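Local coordinates for protein Lic12234 (Leptospira interrogans, PDB 4TZH) that is of unknown function but folds as a leucine-rich repeat solenoid of a pathogenic spirochaete and may act as a virulence factor, at residues A[113-118]-A[127-132]. Sequence-based numbering, arbitrary orientation.
Sequences GILYLN and KEIGQL
Within the hydrophobic core of a leucine-rich repeat solenoid, strand 114-116 on the concave side meets the 3-10 segment 127-131 of the convex side and the residue that follows it, Leu132, through the side chains of Leu115, Ile129 and Leu132. The general principle of this fold is that inward-facing aliphatic residues of the strand and the convex segment pack together within a coil and against the coils beside it; here the join is slight, burying 66 Å² in all. Leu115 is the strand's contribution: its CB points toward the convex segment, CG lies anti to the backbone N (chi1 177°) and CD2 anti to CA, which makes this methyl the far end of an extended chain, facing both convex residues. On the other side, the 3-10 turns are held by backbone bonds such as Gln131 N to Glu128 O (3.0 Å) and Leu132 N to Ile129 O (3.2 Å). Three residues apart, and so on the same face of such a turn, Ile129 and Leu132 reach into the interior together. The core continues into the next coil, where Leu115 touches Leu138, Leu117 touches Leu140 and Ile129 touches Leu152. Across the coil itself, one methyl serves two partners at loose van der Waals range: Leu115 CD2 lies 4.3 Å from Ile129 CD1 and 4.4 Å from Leu132 CD1.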
# COMPACT_ATOMS: atom_id res chain seq x y z
N GLY A 113 -8.17 -1.45 -3.45
CA GLY A 113 -8.66 -0.69 -4.58
C GLY A 113 -7.71 0.39 -5.03
O GLY A 113 -7.66 0.69 -6.23
N ILE A 114 -6.96 0.98 -4.09
CA ILE A 114 -6.07 2.09 -4.44
C ILE A 114 -4.73 1.83 -3.83
O ILE A 114 -4.63 1.57 -2.62
CB ILE A 114 -6.68 3.42 -3.91
CG1 ILE A 114 -8.06 3.69 -4.61
CG2 ILE A 114 -5.71 4.58 -4.19
CD1 ILE A 114 -8.95 4.77 -4.07
N LEU A 115 -3.67 1.82 -4.67
CA LEU A 115 -2.32 1.53 -4.21
C LEU A 115 -1.39 2.63 -4.70
O LEU A 115 -1.24 2.78 -5.92
CB LEU A 115 -1.88 0.16 -4.73
CG LEU A 115 -0.47 -0.29 -4.41
CD1 LEU A 115 -0.14 -0.18 -2.91
CD2 LEU A 115 -0.23 -1.71 -4.86
N TYR A 116 -0.82 3.40 -3.79
CA TYR A 116 0.09 4.47 -4.16
C TYR A 116 1.50 4.07 -3.81
O TYR A 116 1.82 3.81 -2.64
CB TYR A 116 -0.23 5.74 -3.36
CG TYR A 116 -1.34 6.57 -3.95
CD1 TYR A 116 -1.11 7.45 -5.01
CD2 TYR A 116 -2.63 6.49 -3.45
CE1 TYR A 116 -2.13 8.22 -5.55
CE2 TYR A 116 -3.66 7.30 -3.95
CZ TYR A 116 -3.41 8.12 -5.02
OH TYR A 116 -4.42 8.93 -5.49
N LEU A 117 2.35 3.98 -4.82
CA LEU A 117 3.74 3.55 -4.66
C LEU A 117 4.67 4.62 -5.21
O LEU A 117 5.86 4.30 -5.40
CB LEU A 117 3.98 2.21 -5.36
CG LEU A 117 3.38 1.01 -4.66
CD1 LEU A 117 3.23 -0.16 -5.60
CD2 LEU A 117 4.26 0.60 -3.44
N ASN A 118 4.17 5.85 -5.39
CA ASN A 118 5.00 6.94 -5.95
C ASN A 118 6.26 7.13 -5.11
O ASN A 118 6.23 6.95 -3.90
CB ASN A 118 4.27 8.27 -5.92
CG ASN A 118 2.81 8.22 -6.28
OD1 ASN A 118 2.03 7.42 -5.72
ND2 ASN A 118 2.40 9.19 -7.09
N LYS A 127 4.93 -10.84 -10.03
CA LYS A 127 3.85 -11.41 -10.83
C LYS A 127 2.52 -11.45 -10.06
O LYS A 127 1.45 -11.31 -10.66
CB LYS A 127 4.23 -12.81 -11.36
CG LYS A 127 4.52 -13.84 -10.27
CD LYS A 127 5.16 -15.11 -10.85
CE LYS A 127 5.46 -16.11 -9.75
NZ LYS A 127 6.41 -17.16 -10.20
N GLU A 128 2.60 -11.59 -8.73
CA GLU A 128 1.44 -11.67 -7.84
C GLU A 128 0.64 -10.38 -7.81
O GLU A 128 -0.47 -10.38 -7.27
CB GLU A 128 1.84 -12.13 -6.42
CG GLU A 128 2.39 -13.55 -6.38
CD GLU A 128 3.85 -13.73 -6.73
OE1 GLU A 128 4.55 -12.71 -6.94
OE2 GLU A 128 4.31 -14.89 -6.77
N ILE A 129 1.16 -9.28 -8.39
CA ILE A 129 0.40 -8.03 -8.48
C ILE A 129 -0.92 -8.25 -9.26
O ILE A 129 -1.92 -7.60 -8.97
CB ILE A 129 1.25 -6.88 -9.10
CG1 ILE A 129 0.62 -5.49 -8.82
CG2 ILE A 129 1.47 -7.06 -10.61
CD1 ILE A 129 0.92 -4.94 -7.51
N GLY A 130 -0.92 -9.20 -10.20
CA GLY A 130 -2.09 -9.51 -11.01
C GLY A 130 -3.21 -10.16 -10.23
O GLY A 130 -4.30 -10.34 -10.78
N GLN A 131 -2.97 -10.48 -8.94
CA GLN A 131 -4.00 -11.08 -8.09
C GLN A 131 -4.91 -10.03 -7.47
O GLN A 131 -5.92 -10.39 -6.84
CB GLN A 131 -3.36 -11.91 -6.97
CG GLN A 131 -2.59 -13.14 -7.45
CD GLN A 131 -1.73 -13.78 -6.40
OE1 GLN A 131 -1.80 -13.47 -5.20
NE2 GLN A 131 -0.87 -14.69 -6.83
N LEU A 132 -4.57 -8.73 -7.61
CA LEU A 132 -5.35 -7.64 -7.00
C LEU A 132 -6.57 -7.31 -7.83
O LEU A 132 -6.65 -6.28 -8.48
CB LEU A 132 -4.46 -6.42 -6.77
CG LEU A 132 -3.30 -6.69 -5.80
CD1 LEU A 132 -2.41 -5.47 -5.73
CD2 LEU A 132 -3.83 -7.04 -4.39